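Local coordinates for protein Phenylalanine/tyrosine ammonia-lyase (Rhodosporidium toruloides, PDB 1Y2M) that catalyses the non-oxidative deamination of L-phenylalanine and L-tyrosine to trans-cinnamic and p-coumaric acid, releasing ammonium, at residues W371-L375 / Q431-L435; E423-L427 / L484-T489; L283-H287 / L379-H383; A474-T478 / L522-T526. All coordinates share one frame; numbering follows the deposited sequence.

Interaction 1. Residues W371-L375 / Q431-L435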
loop_
_atom_site.group_PDB
_atom_site.type_symbol
_atom_site.label_atom_id
_atom_site.label_comp_id
_atom_site.label_asym_id
_atom_site.label_seq_id
_atom_site.Cartn_x
_atom_site.Cartn_y
_atom_site.Cartn_z
ATOM N N TRP B 371 -17.308 13.698 6.739
ATOM C CA TRP B 371 -16.584 12.574 6.175
ATOM C C TRP B 371 -16.688 12.585 4.636
ATOM O O TRP B 371 -15.699 12.341 3.920
ATOM C CB TRP B 371 -17.236 11.280 6.651
ATOM C CG TRP B 371 -16.397 10.046 6.340
ATOM C CD1 TRP B 371 -16.547 9.137 5.325
ATOM C CD2 TRP B 371 -15.257 9.598 7.098
ATOM N NE1 TRP B 371 -15.585 8.142 5.429
ATOM C CE2 TRP B 371 -14.788 8.404 6.505
ATOM C CE3 TRP B 371 -14.578 10.108 8.210
ATOM C CZ2 TRP B 371 -13.674 7.708 7.005
ATOM C CZ3 TRP B 371 -13.480 9.407 8.691
ATOM C CH2 TRP B 371 -13.043 8.240 8.087
ATOM N N LEU B 372 -17.887 12.835 4.123
ATOM C CA LEU B 372 -18.095 12.779 2.681
ATOM C C LEU B 372 -17.639 14.065 1.964
ATOM O O LEU B 372 -17.295 14.066 0.759
ATOM C CB LEU B 372 -19.569 12.513 2.423
ATOM C CG LEU B 372 -20.060 11.095 2.778
ATOM C CD1 LEU B 372 -21.595 11.013 2.638
ATOM C CD2 LEU B 372 -19.409 10.005 1.984
ATOM N N GLY B 373 -17.715 15.212 2.647
ATOM C CA GLY B 373 -17.424 16.493 2.002
ATOM C C GLY B 373 -16.076 16.517 1.280
ATOM O O GLY B 373 -15.988 16.883 0.079
ATOM N N PRO B 374 -15.016 16.112 1.981
ATOM C CA PRO B 374 -13.714 16.182 1.326
ATOM C C PRO B 374 -13.583 15.388 0.058
ATOM O O PRO B 374 -13.028 15.866 -0.944
ATOM C CB PRO B 374 -12.753 15.718 2.415
ATOM C CG PRO B 374 -13.386 16.159 3.663
ATOM C CD PRO B 374 -14.866 15.789 3.401
ATOM N N LEU B 375 -14.109 14.176 0.073
ATOM C CA LEU B 375 -13.983 13.335 -1.088
ATOM C C LEU B 375 -14.905 13.837 -2.236
ATOM O O LEU B 375 -14.610 13.646 -3.431
ATOM C CB LEU B 375 -14.232 11.883 -0.779
ATOM C CG LEU B 375 -15.611 11.435 -0.367
ATOM C CD1 LEU B 375 -16.478 11.047 -1.562
ATOM C CD2 LEU B 375 -15.452 10.278 0.681
ATOM N N GLN B 431 -13.311 5.435 1.128
ATOM C CA GLN B 431 -13.822 6.235 2.239
ATOM C C GLN B 431 -15.358 6.220 2.305
ATOM O O GLN B 431 -15.948 6.129 3.397
ATOM C CB GLN B 431 -13.343 7.683 2.198
ATOM C CG GLN B 431 -11.819 7.802 2.311
ATOM C CD GLN B 431 -11.285 7.077 3.485
ATOM O OE1 GLN B 431 -11.371 7.569 4.613
ATOM N NE2 GLN B 431 -10.719 5.878 3.248
ATOM N N ILE B 432 -16.017 6.334 1.155
ATOM C CA ILE B 432 -17.473 6.157 1.088
ATOM C C ILE B 432 -17.818 4.772 1.627
ATOM O O ILE B 432 -18.678 4.607 2.499
ATOM C CB ILE B 432 -18.001 6.267 -0.373
ATOM C CG1 ILE B 432 -17.757 7.672 -0.942
ATOM C CG2 ILE B 432 -19.500 5.896 -0.423
ATOM C CD1 ILE B 432 -17.986 7.794 -2.419
ATOM N N GLY B 433 -17.141 3.740 1.112
ATOM C CA GLY B 433 -17.405 2.369 1.569
ATOM C C GLY B 433 -17.249 2.228 3.103
ATOM O O GLY B 433 -18.116 1.645 3.783
ATOM N N LYS B 434 -16.164 2.720 3.681
ATOM C CA LYS B 434 -16.002 2.646 5.123
ATOM C C LYS B 434 -17.163 3.326 5.850
ATOM O O LYS B 434 -17.707 2.765 6.783
ATOM C CB LYS B 434 -14.652 3.233 5.516
ATOM C CG LYS B 434 -14.407 3.164 6.997
ATOM C CD LYS B 434 -14.237 1.753 7.542
ATOM C CE LYS B 434 -13.888 1.811 9.028
ATOM N NZ LYS B 434 -13.459 0.511 9.702
ATOM N N LEU B 435 -17.602 4.494 5.391
ATOM C CA LEU B 435 -18.747 5.158 6.012
ATOM C C LEU B 435 -20.008 4.325 6.005
ATOM O O LEU B 435 -20.630 4.063 7.049
ATOM C CB LEU B 435 -19.038 6.476 5.287
ATOM C CG LEU B 435 -20.129 7.319 5.987
ATOM C CD1 LEU B 435 -19.645 7.731 7.443
ATOM C CD2 LEU B 435 -20.497 8.517 5.178
#
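Trp-371 lays its indole against Gln-431 and Leu-435 of the neighbouring, nearly antiparallel helix, whose axis passes 10.2 Å from that of segment 371-375. From CB, which already points at the partner helix, the side chain runs with CG trans to the backbone N (chi1 -169°), and this sends the ring across the gap. Trp-371 CG lies 4.1 Å from CD1 of Leu-435, a methyl that sits over one ring face. The next atom, CD1 of Trp-371, touches CB of Leu-435 at 3.6 Å. Trp-371 NE1 then donates to the carbonyl O of Gln-431 at 2.9 Å, with an N-H...O angle of 158°. The acceptor lies in the indole plane, but the donor stands above the carbonyl plane. From the other face, Leu-435 N makes the usual helical bond to the same oxygen, which is thus gripped twice. Farther out, Trp-371 CZ2 comes within 3.3 Å of Gln-431 OE1, the amide being turned 32° from the ring. NE2 of that amide is bonded to Thr-489 O of a second subunit, and Trp-371 also packs on Asn-503 of that subunit. Next to the indole the contact is aliphatic: CG of Leu-372 meets CD2 of Leu-435 at 3.5 Å, while Leu-375 straddles two residues, its CD1 reaching Ile-432 CG1 at 3.7 Å and its CD2 resting on CB of Gln-431. A buried indole bonded to the main chain of a neighbouring helix, backed by leucine and isoleucine, joins helices 368-391 and 416-443 in the long-helix bundle of the PAL/histidase fold.

Interaction 2. Residues E423-L427 / L484-T489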
loop_
_atom_site.group_PDB
_atom_site.type_symbol
_atom_site.label_atom_id
_atom_site.label_comp_id
_atom_site.label_asym_id
_atom_site.label_seq_id
_atom_site.Cartn_x
_atom_site.Cartn_y
_atom_site.Cartn_z
ATOM N N GLU B 423 -6.472 7.978 -8.990
ATOM C CA GLU B 423 -5.860 7.674 -7.665
ATOM C C GLU B 423 -6.794 8.262 -6.606
ATOM O O GLU B 423 -7.182 7.544 -5.657
ATOM C CB GLU B 423 -4.460 8.253 -7.550
ATOM C CG GLU B 423 -3.439 7.746 -8.553
ATOM C CD GLU B 423 -2.922 6.338 -8.293
ATOM O OE1 GLU B 423 -1.826 6.248 -7.728
ATOM O OE2 GLU B 423 -3.534 5.362 -8.716
ATOM N N LYS B 424 -7.136 9.545 -6.754
ATOM C CA LYS B 424 -7.979 10.248 -5.762
ATOM C C LYS B 424 -9.370 9.646 -5.667
ATOM O O LYS B 424 -9.947 9.466 -4.578
ATOM C CB LYS B 424 -8.121 11.752 -6.083
ATOM C CG LYS B 424 -6.827 12.535 -6.143
ATOM C CD LYS B 424 -6.977 13.880 -6.964
ATOM C CE LYS B 424 -8.337 14.520 -6.765
ATOM N NZ LYS B 424 -9.545 13.976 -7.528
ATOM N N THR B 425 -9.941 9.303 -6.819
ATOM C CA THR B 425 -11.295 8.746 -6.794
ATOM C C THR B 425 -11.275 7.387 -6.090
ATOM O O THR B 425 -12.226 7.061 -5.353
ATOM C CB THR B 425 -11.854 8.678 -8.218
ATOM O OG1 THR B 425 -11.911 10.008 -8.765
ATOM C CG2 THR B 425 -13.261 7.993 -8.282
ATOM N N ARG B 426 -10.238 6.558 -6.289
ATOM C CA ARG B 426 -10.279 5.212 -5.710
ATOM C C ARG B 426 -10.167 5.284 -4.182
ATOM O O ARG B 426 -10.782 4.500 -3.438
ATOM C CB ARG B 426 -9.139 4.392 -6.314
ATOM C CG ARG B 426 -9.322 2.915 -6.088
ATOM C CD ARG B 426 -8.395 2.061 -6.933
ATOM N NE ARG B 426 -6.971 2.370 -6.783
ATOM C CZ ARG B 426 -6.220 3.132 -7.606
ATOM N NH1 ARG B 426 -4.933 3.291 -7.353
ATOM N NH2 ARG B 426 -6.701 3.744 -8.676
ATOM N N LEU B 427 -9.433 6.250 -3.714
ATOM C CA LEU B 427 -9.309 6.449 -2.282
ATOM C C LEU B 427 -10.645 6.948 -1.765
ATOM O O LEU B 427 -11.155 6.458 -0.760
ATOM C CB LEU B 427 -8.153 7.418 -1.954
ATOM C CG LEU B 427 -7.952 7.669 -0.448
ATOM C CD1 LEU B 427 -7.765 6.432 0.379
ATOM C CD2 LEU B 427 -6.795 8.601 -0.293
ATOM N N LEU B 484 -7.642 -2.016 -2.591
ATOM C CA LEU B 484 -7.710 -1.414 -3.937
ATOM C C LEU B 484 -7.155 0.009 -3.904
ATOM O O LEU B 484 -6.574 0.455 -4.900
ATOM C CB LEU B 484 -9.150 -1.415 -4.468
ATOM C CG LEU B 484 -9.507 -2.729 -5.160
ATOM C CD1 LEU B 484 -11.019 -2.909 -5.312
ATOM C CD2 LEU B 484 -8.838 -2.779 -6.560
ATOM N N ALA B 485 -7.462 0.749 -2.841
ATOM C CA ALA B 485 -7.161 2.213 -2.663
ATOM C C ALA B 485 -5.720 2.612 -2.629
ATOM O O ALA B 485 -5.387 3.840 -2.711
ATOM C CB ALA B 485 -7.883 2.788 -1.462
ATOM N N ASN B 486 -4.775 1.680 -2.441
ATOM C CA ASN B 486 -3.350 2.007 -2.532
ATOM C C ASN B 486 -3.037 2.546 -3.904
ATOM O O ASN B 486 -3.681 2.162 -4.889
ATOM C CB ASN B 486 -2.452 0.801 -2.220
ATOM C CG ASN B 486 -2.618 0.336 -0.791
ATOM O OD1 ASN B 486 -2.521 1.164 0.147
ATOM N ND2 ASN B 486 -2.948 -0.954 -0.620
ATOM N N PRO B 487 -2.078 3.468 -3.982
ATOM C CA PRO B 487 -1.808 4.059 -5.304
ATOM C C PRO B 487 -1.114 3.110 -6.268
ATOM O O PRO B 487 -0.313 2.270 -5.872
ATOM C CB PRO B 487 -0.880 5.226 -4.988
ATOM C CG PRO B 487 -0.238 4.899 -3.679
ATOM C CD PRO B 487 -1.287 4.114 -2.909
ATOM N N VAL B 488 -1.470 3.241 -7.554
ATOM C CA VAL B 488 -0.734 2.594 -8.612
ATOM C C VAL B 488 0.442 3.429 -9.075
ATOM O O VAL B 488 1.490 2.889 -9.453
ATOM C CB VAL B 488 -1.703 2.377 -9.812
ATOM C CG1 VAL B 488 -1.018 2.084 -11.151
ATOM C CG2 VAL B 488 -2.754 1.309 -9.472
ATOM N N THR B 489 0.333 4.758 -8.954
ATOM C CA THR B 489 1.313 5.650 -9.533
ATOM C C THR B 489 2.687 5.723 -8.870
ATOM O O THR B 489 3.619 6.284 -9.447
ATOM C CB THR B 489 0.749 7.039 -9.686
ATOM O OG1 THR B 489 0.402 7.557 -8.391
ATOM C CG2 THR B 489 -0.428 7.048 -10.605
HETATM O O HOH W 1 -5.254 5.558 -4.820
#
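Glu-423 folds back at its second torsion (chi2 -75°) while Arg-426, bent at chi3 (55°), curls toward it, bringing carboxylate and guanidinium together beside the loop 484-489. The result is a buried i to i+3 salt bridge on helix 416-443, with Arg-426 NH1 2.8 Å from Glu-423 OE2, around which the loop that follows helix 468-484 is wrapped. Each carboxylate oxygen is gripped more than once. OE1 of Glu-423 takes the backbone N of Thr-489 at 2.9 Å and its OG1 at 2.7 Å, both from the same face of the carboxylate plane. OE2 of Glu-423 receives Val-488 N at 3.2 Å on its syn lone pair, whereas NH1 of Arg-426 approaches it from above the plane; Ser-509 of helix 506-560 is a further partner of OE2 and also bonds Arg-426 NH2. An alanine in place of Glu-423 is likely to leave the Arg-426 charge without its mate and both loop N-H groups and the threonine hydroxyl without their acceptor, leaving this part of the loop freer to shift. The guanidinium uses its edge on the same loop: NE of Arg-426 donates to Leu-484 O at 2.7 Å, a bent bond, and NH1 to Asn-486 O at 3.0 Å, nearly straight at 174°. His-483 of a third subunit bonds to Leu-484 O as well and packs on Arg-426, placing the salt bridge at a subunit interface. A water completes the link between helix and loop, donating one hydrogen bond to Glu-423 O and another to Ala-485 O, the water oxygen lying 2.7 Å from Ala-485 O.

Interaction 3. Residues L283-H287 / L379-H383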
loop_
_atom_site.group_PDB
_atom_site.type_symbol
_atom_site.label_atom_id
_atom_site.label_comp_id
_atom_site.label_asym_id
_atom_site.label_seq_id
_atom_site.Cartn_x
_atom_site.Cartn_y
_atom_site.Cartn_z
ATOM N N LEU B 283 -15.509 7.955 -13.324
ATOM C CA LEU B 283 -15.926 9.129 -12.572
ATOM C C LEU B 283 -17.434 9.312 -12.588
ATOM O O LEU B 283 -18.052 9.593 -11.556
ATOM C CB LEU B 283 -15.263 10.376 -13.128
ATOM C CG LEU B 283 -15.636 11.644 -12.337
ATOM C CD1 LEU B 283 -15.265 11.543 -10.869
ATOM C CD2 LEU B 283 -14.948 12.853 -12.949
ATOM N N HIS B 284 -18.039 9.130 -13.768
ATOM C CA HIS B 284 -19.500 9.112 -13.864
ATOM C C HIS B 284 -20.119 8.168 -12.829
ATOM O O HIS B 284 -21.024 8.564 -12.063
ATOM C CB HIS B 284 -19.894 8.715 -15.289
ATOM C CG HIS B 284 -21.343 8.416 -15.496
ATOM N ND1 HIS B 284 -21.913 7.216 -15.130
ATOM C CD2 HIS B 284 -22.314 9.124 -16.133
ATOM C CE1 HIS B 284 -23.194 7.229 -15.502
ATOM N NE2 HIS B 284 -23.460 8.365 -16.109
ATOM N N ASP B 285 -19.581 6.964 -12.740
ATOM C CA ASP B 285 -20.189 5.982 -11.854
ATOM C C ASP B 285 -19.965 6.353 -10.393
ATOM O O ASP B 285 -20.849 6.177 -9.552
ATOM C CB ASP B 285 -19.650 4.592 -12.205
ATOM C CG ASP B 285 -20.163 4.059 -13.539
ATOM O OD1 ASP B 285 -21.117 4.598 -14.129
ATOM O OD2 ASP B 285 -19.605 3.040 -13.976
ATOM N N ALA B 286 -18.781 6.896 -10.109
ATOM C CA ALA B 286 -18.422 7.321 -8.752
ATOM C C ALA B 286 -19.335 8.418 -8.300
ATOM O O ALA B 286 -19.725 8.471 -7.143
ATOM C CB ALA B 286 -16.974 7.756 -8.690
ATOM N N HIS B 287 -19.684 9.341 -9.189
ATOM C CA HIS B 287 -20.596 10.434 -8.769
ATOM C C HIS B 287 -21.919 9.865 -8.274
ATOM O O HIS B 287 -22.517 10.326 -7.289
ATOM C CB HIS B 287 -20.925 11.342 -9.937
ATOM C CG HIS B 287 -19.849 12.334 -10.312
ATOM N ND1 HIS B 287 -19.244 13.180 -9.407
ATOM C CD2 HIS B 287 -19.377 12.686 -11.537
ATOM C CE1 HIS B 287 -18.405 13.974 -10.059
ATOM N NE2 HIS B 287 -18.476 13.699 -11.359
ATOM N N LEU B 379 -14.021 14.638 -6.131
ATOM C CA LEU B 379 -14.728 14.208 -7.331
ATOM C C LEU B 379 -15.086 15.377 -8.260
ATOM O O LEU B 379 -15.008 15.255 -9.473
ATOM C CB LEU B 379 -15.991 13.477 -6.932
ATOM C CG LEU B 379 -15.777 12.135 -6.222
ATOM C CD1 LEU B 379 -17.054 11.586 -5.618
ATOM C CD2 LEU B 379 -15.103 11.163 -7.175
ATOM N N ILE B 380 -15.473 16.504 -7.686
ATOM C CA ILE B 380 -15.713 17.712 -8.496
ATOM C C ILE B 380 -14.433 18.251 -9.194
ATOM O O ILE B 380 -14.438 18.693 -10.356
ATOM C CB ILE B 380 -16.348 18.785 -7.608
ATOM C CG1 ILE B 380 -17.709 18.288 -7.101
ATOM C CG2 ILE B 380 -16.450 20.154 -8.313
ATOM C CD1 ILE B 380 -18.345 19.240 -6.102
ATOM N N HIS B 381 -13.323 18.193 -8.459
ATOM C CA HIS B 381 -12.027 18.532 -9.058
ATOM C C HIS B 381 -11.679 17.600 -10.221
ATOM O O HIS B 381 -11.363 18.051 -11.358
ATOM C CB HIS B 381 -10.943 18.441 -7.973
ATOM C CG HIS B 381 -9.598 18.918 -8.419
ATOM N ND1 HIS B 381 -8.718 18.114 -9.114
ATOM C CD2 HIS B 381 -8.956 20.095 -8.218
ATOM C CE1 HIS B 381 -7.597 18.795 -9.334
ATOM N NE2 HIS B 381 -7.716 19.987 -8.810
ATOM N N ALA B 382 -11.815 16.304 -9.991
ATOM C CA ALA B 382 -11.566 15.343 -11.045
ATOM C C ALA B 382 -12.427 15.619 -12.276
ATOM O O ALA B 382 -11.965 15.507 -13.433
ATOM C CB ALA B 382 -11.819 13.960 -10.574
ATOM N N HIS B 383 -13.675 16.006 -12.041
ATOM C CA HIS B 383 -14.577 16.308 -13.153
ATOM C C HIS B 383 -13.974 17.484 -13.965
ATOM O O HIS B 383 -14.000 17.508 -15.214
ATOM C CB HIS B 383 -15.957 16.726 -12.620
ATOM C CG HIS B 383 -17.031 16.526 -13.616
ATOM N ND1 HIS B 383 -17.792 15.380 -13.639
ATOM C CD2 HIS B 383 -17.460 17.295 -14.639
ATOM C CE1 HIS B 383 -18.659 15.465 -14.632
ATOM N NE2 HIS B 383 -18.477 16.615 -15.256
#
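NE2 of His-287 and ND1 of His-383 stand 2.9 Å apart in a hydrogen bond that either ring could donate, and this is the polar link in an antiparallel helix pair of the central bundle. Segments 283-287 and 379-383 cross at -151°, with their axes 10.7 Å apart. Each nitrogen lies near the plane of the other imidazole, so the two rings touch through their edges rather than stacking, with their planes turned 45°. His-287 reaches across because its CG stands opposite the carbonyl carbon (chi1 -78°), while its other nitrogen, ND1, is bonded to Gln-44 of helix 44-52. The ring is therefore held at both nitrogens, which should fix its rotation, and CD1 of Leu-283 rests 3.9 Å above one face of the His-287 ring, toward the rim. A leucine in place of His-287 would probably leave His-383 ND1 and the amide of Gln-44 without this partner and bury them against a hydrocarbon group. Alongside the imidazoles the interface is aliphatic. Leu-283 and Leu-379 run alongside one another, each pointing back toward the other's helix, CD1 of Leu-283 meeting CD2 of Leu-379 at 3.7 Å. CD2 of Leu-379 also reaches CB of Ala-286, at 4.2 Å, and Thr-425 of helix 416-443 packs on both Ala-286 and Leu-379. The second branch of Leu-283 lies against main chain as much as side chain: CD2 of Leu-283 is 4.1 Å from CB of Ala-382 and only 3.5 Å from CA of His-383.

Interaction 4. Residues A474-T478 / L522-T526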
loop_
_atom_site.group_PDB
_atom_site.type_symbol
_atom_site.label_atom_id
_atom_site.label_comp_id
_atom_site.label_asym_id
_atom_site.label_seq_id
_atom_site.Cartn_x
_atom_site.Cartn_y
_atom_site.Cartn_z
ATOM N N ALA B 474 -20.653 -7.055 3.899
ATOM C CA ALA B 474 -20.336 -5.662 3.885
ATOM C C ALA B 474 -18.894 -5.490 4.361
ATOM O O ALA B 474 -18.108 -4.679 3.820
ATOM C CB ALA B 474 -21.303 -4.901 4.775
ATOM N N ALA B 475 -18.519 -6.235 5.389
ATOM C CA ALA B 475 -17.138 -6.169 5.904
ATOM C C ALA B 475 -16.180 -6.559 4.762
ATOM O O ALA B 475 -15.147 -5.935 4.526
ATOM C CB ALA B 475 -16.951 -7.093 7.077
ATOM N N ALA B 476 -16.498 -7.653 4.102
ATOM C CA ALA B 476 -15.616 -8.186 3.055
ATOM C C ALA B 476 -15.417 -7.139 1.941
ATOM O O ALA B 476 -14.329 -6.948 1.379
ATOM C CB ALA B 476 -16.221 -9.440 2.478
ATOM N N TYR B 477 -16.516 -6.494 1.535
ATOM C CA TYR B 477 -16.423 -5.527 0.433
ATOM C C TYR B 477 -15.561 -4.360 0.879
ATOM O O TYR B 477 -14.750 -3.838 0.101
ATOM C CB TYR B 477 -17.811 -5.061 0.020
ATOM C CG TYR B 477 -18.776 -6.127 -0.399
ATOM C CD1 TYR B 477 -18.393 -7.281 -1.088
ATOM C CD2 TYR B 477 -20.150 -5.978 -0.089
ATOM C CE1 TYR B 477 -19.362 -8.255 -1.475
ATOM C CE2 TYR B 477 -21.139 -6.967 -0.482
ATOM C CZ TYR B 477 -20.719 -8.111 -1.150
ATOM O OH TYR B 477 -21.663 -9.046 -1.531
ATOM N N THR B 478 -15.743 -3.940 2.132
ATOM C CA THR B 478 -15.017 -2.815 2.662
ATOM C C THR B 478 -13.516 -3.144 2.709
ATOM O O THR B 478 -12.666 -2.326 2.308
ATOM C CB THR B 478 -15.590 -2.418 4.033
ATOM O OG1 THR B 478 -16.972 -2.111 3.861
ATOM C CG2 THR B 478 -14.905 -1.251 4.615
ATOM N N LEU B 522 -21.601 -3.246 -4.846
ATOM C CA LEU B 522 -22.066 -4.428 -4.084
ATOM C C LEU B 522 -22.397 -4.019 -2.652
ATOM O O LEU B 522 -23.414 -4.441 -2.091
ATOM C CB LEU B 522 -20.953 -5.492 -4.019
ATOM C CG LEU B 522 -20.593 -6.200 -5.331
ATOM C CD1 LEU B 522 -19.317 -7.000 -5.230
ATOM C CD2 LEU B 522 -21.741 -7.095 -5.757
ATOM N N LEU B 523 -21.516 -3.232 -2.048
ATOM C CA LEU B 523 -21.706 -2.764 -0.670
ATOM C C LEU B 523 -22.950 -1.899 -0.558
ATOM O O LEU B 523 -23.743 -2.047 0.404
ATOM C CB LEU B 523 -20.455 -2.017 -0.210
ATOM C CG LEU B 523 -20.481 -1.433 1.182
ATOM C CD1 LEU B 523 -20.841 -2.385 2.231
ATOM C CD2 LEU B 523 -19.150 -0.653 1.484
ATOM N N LEU B 524 -23.094 -0.934 -1.470
ATOM C CA LEU B 524 -24.225 -0.016 -1.342
ATOM C C LEU B 524 -25.561 -0.728 -1.677
ATOM O O LEU B 524 -26.610 -0.407 -1.100
ATOM C CB LEU B 524 -24.023 1.252 -2.170
ATOM C CG LEU B 524 -22.831 2.077 -1.683
ATOM C CD1 LEU B 524 -22.905 3.435 -2.364
ATOM C CD2 LEU B 524 -22.742 2.264 -0.171
ATOM N N ALA B 525 -25.524 -1.705 -2.587
ATOM C CA ALA B 525 -26.736 -2.546 -2.869
ATOM C C ALA B 525 -27.130 -3.297 -1.576
ATOM O O ALA B 525 -28.279 -3.421 -1.245
ATOM C CB ALA B 525 -26.508 -3.487 -3.978
ATOM N N THR B 526 -26.140 -3.851 -0.920
ATOM C CA THR B 526 -26.343 -4.539 0.368
ATOM C C THR B 526 -26.967 -3.621 1.438
ATOM O O THR B 526 -27.928 -3.961 2.147
ATOM C CB THR B 526 -24.994 -5.117 0.828
ATOM O OG1 THR B 526 -24.605 -6.130 -0.101
ATOM C CG2 THR B 526 -25.006 -5.695 2.238
HETATM O O HOH W 2 -24.107 -8.956 -0.684
#
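Leu-522 sets its CB over the middle of the Tyr-477 ring, 3.8 Å from the centroid and 10° off the normal, a CH-pi contact between two antiparallel helices. At the ring edge, CE2 of Tyr-477 comes 3.6 Å from OG1 of Thr-526. CD2 of Tyr-477 packs on CA of Leu-523. With its CG trans to the backbone N (chi1 179°), Leu-523 carries its two methyls to the other helix, CD1 touching CB of Ala-474 at 3.6 Å and CD2 meeting OG1 of Thr-478 at 3.5 Å. The backbones come to 5.6 Å between CA of Ala-474 and CA of Leu-523, consistent with the small alanine side chain there.

Behind this first layer, both threonine hydroxyls are turned back onto their own helices. Thr-478 OG1 donates to Ala-474 O at 2.8 Å, and Thr-526 OG1 donates in the same way to Leu-522 O, each carbonyl taking the hydroxyl and the helical N-H from opposite faces. A water gives a hydrogen bond to Thr-526 OG1 and lies 2.6 Å from Tyr-477 OH, joining the two side chains. Farther out, Phe-437 of helix 416-443 packs on Ala-474 and Thr-478, and Arg-206 of a third subunit packs on Tyr-477.

No direct hydrogen bond spans segments 474-478 and 522-526; their cohesion rests on dispersion, the CH-pi contact and one water bridge, with the buried hydroxyls satisfied locally.

Along the chain, interaction 3 crosses 1, 1 crosses 2 and 2 crosses 4, while 1 closes before 4 opens; interaction 3 opens first, at 283-287. Helix 368-391 serves interactions 3 and 1, and helix 416-443 serves 1 and 2. The centre of interaction 1 is about 14 Å from each of the others, whereas those of 3 and 4 are about 21 Å apart. Thr-425 of interaction 2 packs on Ala-286 and Leu-379 of interaction 3; Gly-433 of interaction 1 touches Leu-523 of interaction 4. Together they tie helices 273-303, 368-391, 416-443, 468-484 and 506-560 into one core, with interactions 1, 2 and 3 also meeting a second subunit of the tetramer.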